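PDB 3TQV: nicotinate-nucleotide pyrophosphorylase from Francisella tularensis subsp. tularensis, which probably converts quinolinate and 5-phospho-alpha-D-ribose 1-diphosphate into nicotinate ribonucleotide, carbon dioxide and diphosphate, a step of NAD(+) biosynthesis. Local coordinates for residues A244-G249 with F266-A271; K137-R142 with F162-G167; E66-L71 with L104-T109; I44-F49 with G98-I103. All coordinates share one frame; numbering follows the deposited sequence.

Contact 1 of 4, residues A244-G249 with F266-A271; sequences ALEVSG and FISVGA. With PO4 (phosphate ion), chain E.
Glu246 and Val247 run beside Phe266 and Ile267 as a parallel strand pair, the axes of the short segments 4.3 Å apart and turned by 33°, held by backbone bonds from Phe266 N to Leu245 O, from Val247 N to Phe266 O and from Ser268 N to Val247 O. On one face of the sheet the CB atoms of Glu246 and Phe266 meet at 3.9 Å. Glu246 CG stands anti to its backbone N (chi1 170°) and the chain stays extended beyond it; OE2 comes to 3.2 Å from Ser268 CB, with a water donating to this oxygen. Phe266 continues the face onto Lys137 and Leu139. Val247 and Ile267 occupy the other face and pack against Ile259 of helix 256-260, the crossover helix of a beta-alpha-beta unit in the parallel sheet of the C-terminal domain. Beyond the pairing a phosphate ion, probably from the crystallisation liquor, sits against the 266-271 side. Gly270 N donates to its O3 at 2.8 Å, and Lys274 also binds the ion. A water 2.7 Å from Ser248 OG donates to the same O3 and, at 3.2 Å, to Ser268 OG. Ser248, Gly249, Val269, Gly270 and Ala271 are predicted substrate-binding residues.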
# COMPACT_ATOMS: atom_id res chain seq x y z
N ALA B 244 30.20 1.78 9.95
CA ALA B 244 29.05 0.90 9.90
C ALA B 244 28.76 0.59 8.43
O ALA B 244 28.97 1.43 7.56
CB ALA B 244 27.87 1.59 10.55
N LEU B 245 28.30 -0.62 8.14
CA LEU B 245 28.00 -1.01 6.76
C LEU B 245 26.55 -1.45 6.62
O LEU B 245 26.04 -2.23 7.45
CB LEU B 245 28.89 -2.17 6.29
CG LEU B 245 30.33 -1.95 5.85
CD1 LEU B 245 30.90 -3.27 5.36
CD2 LEU B 245 30.43 -0.89 4.76
N GLU B 246 25.90 -0.96 5.57
CA GLU B 246 24.52 -1.32 5.21
C GLU B 246 24.48 -1.81 3.75
O GLU B 246 25.00 -1.15 2.86
CB GLU B 246 23.61 -0.10 5.44
CG GLU B 246 22.19 -0.23 4.89
CD GLU B 246 21.40 1.09 4.96
OE1 GLU B 246 22.00 2.18 5.12
OE2 GLU B 246 20.16 1.03 4.86
N VAL B 247 23.89 -2.98 3.52
CA VAL B 247 23.89 -3.60 2.18
C VAL B 247 22.57 -3.41 1.43
O VAL B 247 21.51 -3.78 1.92
CB VAL B 247 24.22 -5.12 2.22
CG1 VAL B 247 23.83 -5.79 0.89
CG2 VAL B 247 25.67 -5.36 2.54
N SER B 248 22.64 -2.84 0.23
CA SER B 248 21.46 -2.65 -0.62
C SER B 248 21.66 -3.29 -1.98
O SER B 248 22.73 -3.15 -2.57
CB SER B 248 21.17 -1.16 -0.82
OG SER B 248 20.08 -0.98 -1.70
N GLY B 249 20.64 -3.98 -2.48
CA GLY B 249 20.74 -4.65 -3.76
C GLY B 249 19.49 -5.45 -4.04
O GLY B 249 19.53 -6.67 -4.14
N PHE B 266 24.17 -4.30 8.75
CA PHE B 266 22.82 -3.95 8.35
C PHE B 266 22.48 -4.35 6.93
O PHE B 266 23.32 -4.30 6.04
CB PHE B 266 22.63 -2.44 8.46
CG PHE B 266 22.65 -1.91 9.86
CD1 PHE B 266 21.68 -2.28 10.77
CD2 PHE B 266 23.62 -1.00 10.24
CE1 PHE B 266 21.68 -1.77 12.05
CE2 PHE B 266 23.64 -0.47 11.52
CZ PHE B 266 22.67 -0.86 12.44
N ILE B 267 21.23 -4.74 6.71
CA ILE B 267 20.71 -5.03 5.38
C ILE B 267 19.49 -4.15 5.09
O ILE B 267 18.47 -4.25 5.77
CB ILE B 267 20.31 -6.50 5.24
CG1 ILE B 267 21.53 -7.40 5.40
CG2 ILE B 267 19.62 -6.75 3.91
CD1 ILE B 267 21.23 -8.87 5.32
N SER B 268 19.61 -3.26 4.11
CA SER B 268 18.50 -2.42 3.69
C SER B 268 17.57 -3.22 2.79
O SER B 268 18.02 -3.99 1.95
CB SER B 268 18.99 -1.18 2.94
OG SER B 268 17.96 -0.21 2.85
N VAL B 269 16.27 -3.02 2.97
CA VAL B 269 15.28 -3.77 2.22
C VAL B 269 14.06 -2.89 1.98
O VAL B 269 13.35 -2.53 2.92
CB VAL B 269 14.86 -5.05 2.96
CG1 VAL B 269 13.76 -5.77 2.21
CG2 VAL B 269 16.04 -5.97 3.15
N GLY B 270 13.83 -2.52 0.73
CA GLY B 270 12.67 -1.73 0.38
C GLY B 270 11.45 -2.62 0.33
O GLY B 270 10.32 -2.15 0.47
N ALA B 271 11.67 -3.91 0.14
CA ALA B 271 10.58 -4.85 -0.13
C ALA B 271 9.57 -4.83 1.00
O ALA B 271 8.39 -5.08 0.80
CB ALA B 271 11.12 -6.27 -0.37
P PO4 E . 15.35 -1.82 -2.71
O1 PO4 E . 16.28 -2.65 -3.54
O2 PO4 E . 13.94 -2.25 -3.01
O3 PO4 E . 15.72 -2.04 -1.26
O4 PO4 E . 15.51 -0.35 -3.00
O HOH W 1 17.87 1.87 4.09
O HOH W 2 17.80 -0.31 -0.38
O HOH W 3 18.16 -3.90 -1.11

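Contact 2 of 4, residues K137-R142 with F162-G167; sequences KLLDTR and FNHRIG. With PO4 (phosphate ion), chain F.
The side chains of Lys137 and Phe162 cross at a slant, Lys137 CD touching one side of the ring, 3.6 Å from Phe162 CE2. Beside this pair the backbones form a single bridge: Phe162 N donates to Leu138 O at 2.9 Å, and Phe162 O takes a weak bond from Asp140 N. Leu139 CD2 rests on the same short run of chain, 4.2 Å from Phe162 CB. Asp140 reaches across because its CG sits between the backbone N and the carbonyl carbon (chi1 55°); OD1 then accepts a weak bond from His164 N at 2.8 Å. The same oxygen forms a salt bridge with Lys153, whose NZ also bonds Thr141 O and Arg165 O and so ties both segments together. Farther on, two arginines converge on a bound phosphate with their guanidinium planes 75° apart. Arg165 NE points at O3 in an almost straight bond of 2.7 Å (178°) and NH2 donates to O4, while Arg142 NH1 reaches O4 at 2.9 Å and its backbone N reaches O2. The shared anion probably offsets the repulsion of the like charges. Asp30 of the second subunit pairs with Arg142 NH2, which places this predicted substrate site, a phosphate-holding pocket of the C-terminal domain, at the dimer interface.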
# COMPACT_ATOMS: atom_id res chain seq x y z
N LYS B 137 21.39 -6.70 11.18
CA LYS B 137 20.05 -6.13 11.43
C LYS B 137 19.37 -5.64 10.14
O LYS B 137 20.04 -5.36 9.14
CB LYS B 137 20.13 -4.97 12.43
CG LYS B 137 20.88 -5.28 13.70
CD LYS B 137 20.00 -5.89 14.78
CE LYS B 137 20.77 -6.12 16.09
NZ LYS B 137 21.44 -4.88 16.62
N LEU B 138 18.05 -5.52 10.19
CA LEU B 138 17.21 -5.08 9.07
C LEU B 138 16.93 -3.57 9.10
O LEU B 138 16.45 -3.02 10.10
CB LEU B 138 15.86 -5.80 9.13
CG LEU B 138 15.25 -6.36 7.85
CD1 LEU B 138 16.21 -7.36 7.27
CD2 LEU B 138 13.90 -7.02 8.12
N LEU B 139 17.23 -2.89 8.00
CA LEU B 139 16.87 -1.48 7.89
C LEU B 139 15.81 -1.28 6.82
O LEU B 139 15.81 -1.96 5.80
CB LEU B 139 18.10 -0.63 7.59
CG LEU B 139 19.11 -0.52 8.74
CD1 LEU B 139 20.31 0.27 8.29
CD2 LEU B 139 18.47 0.11 9.96
N ASP B 140 14.90 -0.35 7.06
CA ASP B 140 13.93 0.02 6.04
C ASP B 140 14.46 1.17 5.18
O ASP B 140 15.66 1.45 5.19
CB ASP B 140 12.58 0.38 6.67
CG ASP B 140 12.68 1.46 7.73
OD1 ASP B 140 13.64 2.28 7.74
OD2 ASP B 140 11.77 1.50 8.57
N THR B 141 13.57 1.83 4.43
CA THR B 141 13.97 2.81 3.40
C THR B 141 12.88 3.84 3.29
O THR B 141 11.97 3.88 4.12
CB THR B 141 14.05 2.16 2.02
OG1 THR B 141 12.72 2.01 1.49
CG2 THR B 141 14.72 0.77 2.10
N ARG B 142 12.96 4.66 2.24
CA ARG B 142 11.89 5.62 1.97
C ARG B 142 10.87 5.08 0.95
O ARG B 142 9.92 5.78 0.57
CB ARG B 142 12.46 6.99 1.54
CG ARG B 142 13.13 7.77 2.69
CD ARG B 142 14.08 8.90 2.23
NE ARG B 142 13.45 9.86 1.33
CZ ARG B 142 13.79 10.03 0.04
NH1 ARG B 142 14.76 9.31 -0.50
NH2 ARG B 142 13.16 10.94 -0.71
N PHE B 162 14.56 -2.25 12.22
CA PHE B 162 14.92 -0.93 12.71
C PHE B 162 14.89 0.12 11.58
O PHE B 162 15.04 -0.20 10.39
CB PHE B 162 16.29 -0.94 13.41
CG PHE B 162 16.40 -1.94 14.54
CD1 PHE B 162 16.09 -1.57 15.85
CD2 PHE B 162 16.82 -3.24 14.30
CE1 PHE B 162 16.20 -2.49 16.90
CE2 PHE B 162 16.93 -4.15 15.33
CZ PHE B 162 16.62 -3.78 16.64
N ASN B 163 14.70 1.38 11.99
CA ASN B 163 14.47 2.47 11.07
C ASN B 163 15.74 3.12 10.52
O ASN B 163 16.49 3.75 11.25
CB ASN B 163 13.60 3.54 11.73
CG ASN B 163 12.23 3.01 12.15
OD1 ASN B 163 11.63 2.20 11.45
ND2 ASN B 163 11.73 3.46 13.30
N HIS B 164 15.96 2.98 9.22
CA HIS B 164 16.85 3.85 8.47
C HIS B 164 16.24 5.25 8.59
O HIS B 164 15.19 5.41 9.19
CB HIS B 164 16.89 3.40 7.02
CG HIS B 164 17.88 4.13 6.18
ND1 HIS B 164 19.24 3.92 6.28
CD2 HIS B 164 17.72 5.04 5.19
CE1 HIS B 164 19.87 4.68 5.41
NE2 HIS B 164 18.96 5.36 4.73
N ARG B 165 16.88 6.26 8.02
CA ARG B 165 16.42 7.63 8.25
C ARG B 165 14.92 7.78 7.94
O ARG B 165 14.41 7.15 7.03
CB ARG B 165 17.25 8.62 7.45
CG ARG B 165 17.29 8.31 5.97
CD ARG B 165 17.94 9.43 5.17
NE ARG B 165 17.70 9.26 3.74
CZ ARG B 165 18.05 10.13 2.80
NH1 ARG B 165 18.65 11.28 3.12
NH2 ARG B 165 17.78 9.85 1.52
N ILE B 166 14.22 8.62 8.69
CA ILE B 166 12.82 8.88 8.38
C ILE B 166 12.62 9.57 7.02
O ILE B 166 11.68 9.25 6.30
CB ILE B 166 12.11 9.72 9.47
CG1 ILE B 166 12.32 9.09 10.84
CG2 ILE B 166 10.62 9.89 9.13
CD1 ILE B 166 12.10 7.58 10.87
N GLY B 167 13.50 10.51 6.68
CA GLY B 167 13.29 11.29 5.47
C GLY B 167 14.49 12.01 4.87
O GLY B 167 15.61 11.50 4.88
P PO4 F . 16.52 6.28 1.59
O1 PO4 F . 17.73 5.40 1.47
O2 PO4 F . 15.26 5.47 1.45
O3 PO4 F . 16.54 6.96 2.93
O4 PO4 F . 16.58 7.33 0.53

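Contact 3 of 4, residues E66-L71 with L104-T109; sequences EVINQL and LTAERT
Val67 and Ala106 mark the closest backbone approach, their CA atoms 6.6 Å apart, where helix segments 66-71 and 104-109 pass in a roughly antiparallel sense; the short axes come to 9.9 Å and their directions differ by 147°. The interface is apolar and centres on the small side chain of Ala106. Leu71 makes the closest approach: its CD1 lies over the backbone of the other helix, 3.5 Å from Ala106 CA, and 3.7 Å from the CB of that residue. The same methyl meets Thr105 CG2 at 3.9 Å. Ile68 leaves its helix pointing away from the partner, yet its end returns and brings CD1 to 4.0 Å from Ala106 CB, so two methyls of the first helix converge on Ala106 CB. One turn before Leu71, Val67 sends its two methyls to different places. CG1 leans on Ala106, 4.2 Å from CB, and CG2 meets Thr109 CG2 at 3.9 Å. Thr105 divides its own ends: CG2, anti to the backbone N, is turned to Leu71, whereas OG1 is hydrogen-bonded to Asp35 and to the carbonyl of Arg101. Ile110, farther along helix 100-130, also touches Val67 and Ile68. Helix 16-31 touches Glu66, Gln70 and Thr105, and Leu168 of the second subunit packs on Thr105. The arrangement is a helix-helix packing within the N-terminal domain, joining helix 61-71 to the beginning of the long helix 100-130 in a domain that combines helices with an antiparallel sheet.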
# COMPACT_ATOMS: atom_id res chain seq x y z
N GLU B 66 -8.84 4.75 16.82
CA GLU B 66 -9.16 6.09 16.40
C GLU B 66 -10.40 6.10 15.52
O GLU B 66 -11.21 7.03 15.59
CB GLU B 66 -7.96 6.76 15.72
CG GLU B 66 -8.18 8.22 15.29
CD GLU B 66 -8.79 9.08 16.38
OE1 GLU B 66 -8.74 8.69 17.57
OE2 GLU B 66 -9.33 10.16 16.04
N VAL B 67 -10.57 5.05 14.72
CA VAL B 67 -11.81 4.85 13.97
C VAL B 67 -13.01 4.77 14.91
O VAL B 67 -13.96 5.53 14.76
CB VAL B 67 -11.77 3.57 13.10
CG1 VAL B 67 -13.08 3.37 12.37
CG2 VAL B 67 -10.61 3.61 12.12
N ILE B 68 -12.96 3.87 15.89
CA ILE B 68 -14.02 3.80 16.90
C ILE B 68 -14.33 5.19 17.46
O ILE B 68 -15.47 5.67 17.40
CB ILE B 68 -13.64 2.89 18.09
CG1 ILE B 68 -13.66 1.43 17.66
CG2 ILE B 68 -14.59 3.08 19.26
CD1 ILE B 68 -14.53 1.19 16.45
N ASN B 69 -13.29 5.81 17.99
CA ASN B 69 -13.37 7.12 18.63
C ASN B 69 -14.07 8.17 17.78
O ASN B 69 -14.86 8.97 18.29
CB ASN B 69 -11.95 7.60 18.95
CG ASN B 69 -11.95 8.85 19.78
OD1 ASN B 69 -11.31 9.85 19.43
ND2 ASN B 69 -12.67 8.81 20.89
N GLN B 70 -13.75 8.18 16.48
CA GLN B 70 -14.32 9.15 15.56
C GLN B 70 -15.76 8.84 15.15
O GLN B 70 -16.54 9.75 14.88
CB GLN B 70 -13.43 9.34 14.34
CG GLN B 70 -12.21 10.22 14.59
CD GLN B 70 -11.32 10.36 13.35
OE1 GLN B 70 -10.08 10.42 13.45
NE2 GLN B 70 -11.94 10.43 12.18
N LEU B 71 -16.12 7.56 15.11
CA LEU B 71 -17.48 7.19 14.70
C LEU B 71 -18.51 7.19 15.84
O LEU B 71 -19.62 7.69 15.68
CB LEU B 71 -17.48 5.82 14.03
CG LEU B 71 -17.07 5.78 12.57
CD1 LEU B 71 -17.34 4.41 11.99
CD2 LEU B 71 -17.82 6.85 11.81
N LEU B 104 -21.07 -1.90 12.00
CA LEU B 104 -21.09 -2.33 10.61
C LEU B 104 -20.42 -1.30 9.73
O LEU B 104 -19.95 -1.61 8.63
CB LEU B 104 -22.52 -2.58 10.12
CG LEU B 104 -23.24 -3.82 10.67
CD1 LEU B 104 -24.65 -3.94 10.08
CD2 LEU B 104 -22.42 -5.09 10.45
N THR B 105 -20.39 -0.07 10.21
CA THR B 105 -19.81 1.03 9.46
C THR B 105 -18.33 1.15 9.75
O THR B 105 -17.52 1.34 8.84
CB THR B 105 -20.54 2.35 9.77
OG1 THR B 105 -21.90 2.25 9.30
CG2 THR B 105 -19.84 3.52 9.08
N ALA B 106 -17.97 1.03 11.03
CA ALA B 106 -16.56 1.06 11.43
C ALA B 106 -15.75 -0.03 10.72
O ALA B 106 -14.56 0.14 10.42
CB ALA B 106 -16.45 0.90 12.94
N GLU B 107 -16.43 -1.14 10.44
CA GLU B 107 -15.81 -2.40 10.06
C GLU B 107 -14.66 -2.32 9.04
O GLU B 107 -13.49 -2.54 9.38
CB GLU B 107 -16.87 -3.35 9.55
CG GLU B 107 -16.34 -4.75 9.35
CD GLU B 107 -17.37 -5.68 8.75
OE1 GLU B 107 -18.57 -5.47 9.00
OE2 GLU B 107 -16.97 -6.61 8.01
N ARG B 108 -15.03 -2.04 7.80
CA ARG B 108 -14.12 -2.08 6.67
C ARG B 108 -12.87 -1.21 6.91
O ARG B 108 -11.74 -1.66 6.72
CB ARG B 108 -14.88 -1.63 5.41
CG ARG B 108 -14.37 -2.17 4.08
CD ARG B 108 -13.10 -2.98 4.20
NE ARG B 108 -13.41 -4.36 4.52
CZ ARG B 108 -12.51 -5.30 4.77
NH1 ARG B 108 -11.22 -5.00 4.74
NH2 ARG B 108 -12.90 -6.53 5.04
N THR B 109 -13.09 0.03 7.35
CA THR B 109 -12.01 0.95 7.68
C THR B 109 -11.09 0.34 8.74
O THR B 109 -9.89 0.30 8.57
CB THR B 109 -12.53 2.34 8.16
OG1 THR B 109 -13.46 2.88 7.21
CG2 THR B 109 -11.39 3.32 8.33

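Contact 4 of 4, residues I44-F49 with G98-I103; sequences IDTTAF and GNVRSI
Gly98 faces Thr46 as an antiparallel hydrogen-bonded pair, its O accepting from Thr46 N and its N donating to Thr46 O at 2.9 Å. Its extended backbone (phi 169°) would press any CB against the preceding carbonyl oxygen, a conformation suited to glycine at the point where the chain turns a corner. Asn99 follows as a non-hydrogen-bonded pair with Asp45, and its CA makes a CH...O contact of 3.3 Å with Ile44 O. Its CG lies anti to the backbone N (chi1 179°), and OD1 caps the start of helix 100-130: it accepts from Ser102 N at 3.0 Å, in the carbonyl plane on a lone pair, and weakly from Arg101 N. On the amide side, ND2 donates to Asp43 and, at 2.8 Å, to a water that in turn donates to Asp45 OD1. Val100 N gives a straight bond of 3.0 Å to Ile44 O, and its CG2 lies alongside Ile44, 3.5 Å from CG1. The same methyl is 3.8 Å from Thr46 CG2, the two side chains crossing at about a right angle. Arg101 turns to Ala41 O and Ser102 OG to Asp72. Ile103 closes the first turn with CD1 4.3 Å from Thr46 CG2, and it also packs on Leu96, Leu283 and Val285; Thr46 OG1 bonds Gln286. Asn99 thus serves two ends at once: its carbonyl oxygen takes up N-H groups of the helix's first turn, while its amide nitrogen ties that cap, through water, to the Asp45 carboxylate at the start of strand 45-52.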
# COMPACT_ATOMS: atom_id res chain seq x y z
N ILE B 44 -29.77 -1.06 17.62
CA ILE B 44 -29.58 -1.62 18.95
C ILE B 44 -28.11 -1.90 19.26
O ILE B 44 -27.23 -1.70 18.41
CB ILE B 44 -30.34 -2.95 19.10
CG1 ILE B 44 -29.67 -4.03 18.25
CG2 ILE B 44 -31.80 -2.78 18.67
CD1 ILE B 44 -29.87 -5.44 18.81
N ASP B 45 -27.82 -2.34 20.47
CA ASP B 45 -26.47 -2.75 20.80
C ASP B 45 -26.28 -4.22 20.46
O ASP B 45 -27.23 -5.00 20.46
CB ASP B 45 -26.14 -2.51 22.28
CG ASP B 45 -25.69 -1.09 22.56
OD1 ASP B 45 -25.77 -0.25 21.64
OD2 ASP B 45 -25.27 -0.80 23.70
N THR B 46 -25.05 -4.58 20.15
CA THR B 46 -24.69 -5.97 20.03
C THR B 46 -23.21 -6.17 20.34
O THR B 46 -22.59 -5.38 21.05
CB THR B 46 -25.01 -6.53 18.64
OG1 THR B 46 -24.67 -7.92 18.61
CG2 THR B 46 -24.25 -5.79 17.56
N THR B 47 -22.66 -7.22 19.78
CA THR B 47 -21.35 -7.70 20.15
C THR B 47 -20.64 -8.13 18.88
O THR B 47 -21.28 -8.38 17.86
CB THR B 47 -21.50 -8.91 21.10
OG1 THR B 47 -20.72 -8.73 22.29
CG2 THR B 47 -21.13 -10.23 20.38
N ALA B 48 -19.32 -8.22 18.92
CA ALA B 48 -18.58 -8.69 17.75
C ALA B 48 -17.14 -9.03 18.11
O ALA B 48 -16.68 -8.75 19.21
CB ALA B 48 -18.63 -7.65 16.64
N PHE B 49 -16.42 -9.61 17.16
CA PHE B 49 -15.02 -9.90 17.40
C PHE B 49 -14.28 -10.11 16.09
O PHE B 49 -14.88 -10.46 15.09
CB PHE B 49 -14.87 -11.11 18.33
CG PHE B 49 -15.40 -12.40 17.75
CD1 PHE B 49 -14.60 -13.19 16.92
CD2 PHE B 49 -16.69 -12.84 18.05
CE1 PHE B 49 -15.07 -14.37 16.40
CE2 PHE B 49 -17.17 -14.03 17.53
CZ PHE B 49 -16.36 -14.80 16.71
N GLY B 98 -21.22 -2.82 21.19
CA GLY B 98 -21.80 -1.54 20.87
C GLY B 98 -22.91 -1.58 19.86
O GLY B 98 -23.53 -2.61 19.68
N ASN B 99 -23.15 -0.44 19.22
CA ASN B 99 -24.24 -0.29 18.27
C ASN B 99 -23.99 -1.00 16.94
O ASN B 99 -22.93 -0.85 16.34
CB ASN B 99 -24.53 1.19 18.03
CG ASN B 99 -25.63 1.42 17.02
OD1 ASN B 99 -25.39 1.47 15.81
ND2 ASN B 99 -26.86 1.55 17.52
N VAL B 100 -24.98 -1.76 16.47
CA VAL B 100 -24.89 -2.52 15.23
C VAL B 100 -24.47 -1.67 14.02
O VAL B 100 -23.61 -2.06 13.23
CB VAL B 100 -26.24 -3.16 14.89
CG1 VAL B 100 -26.05 -4.34 13.99
CG2 VAL B 100 -26.96 -3.57 16.14
N ARG B 101 -25.10 -0.51 13.88
CA ARG B 101 -24.92 0.33 12.71
C ARG B 101 -23.54 0.93 12.71
O ARG B 101 -22.83 0.89 11.71
CB ARG B 101 -25.99 1.43 12.69
CG ARG B 101 -27.40 0.88 12.81
CD ARG B 101 -28.43 1.94 12.53
NE ARG B 101 -29.79 1.40 12.44
CZ ARG B 101 -30.87 2.15 12.35
NH1 ARG B 101 -30.76 3.47 12.33
NH2 ARG B 101 -32.07 1.61 12.27
N SER B 102 -23.15 1.48 13.85
CA SER B 102 -21.81 2.02 14.03
C SER B 102 -20.79 0.94 13.70
O SER B 102 -19.90 1.14 12.88
CB SER B 102 -21.63 2.48 15.48
OG SER B 102 -22.67 3.36 15.88
N ILE B 103 -20.95 -0.23 14.32
CA ILE B 103 -20.03 -1.34 14.13
C ILE B 103 -19.92 -1.76 12.66
O ILE B 103 -18.82 -1.96 12.14
CB ILE B 103 -20.43 -2.55 14.98
CG1 ILE B 103 -20.16 -2.28 16.46
CG2 ILE B 103 -19.66 -3.78 14.56
CD1 ILE B 103 -20.74 -3.32 17.39
O HOH W 4 -27.45 1.52 20.23

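Overall arrangement
Contacts 4 and 3 lie in the N-terminal domain and contacts 2 and 1 in the C-terminal domain. Contacts 3 and 4 alternate along the chain, share helix 100-130 and have centres about 11 Å apart; they touch where Leu71 packs against Ser102. Contact 2 then closes before contact 1 opens. Their centres are about 9 Å apart, and strands 137-139 and 266-268 are neighbours in one parallel sheet, so together they bring many of the predicted substrate-binding residues into one region. About 37 Å separates the centres of contacts 1 and 3. Helix 100-130 leads from the N-terminal pair directly to strand 137-139, and contacts 2 and 3 both touch the second subunit.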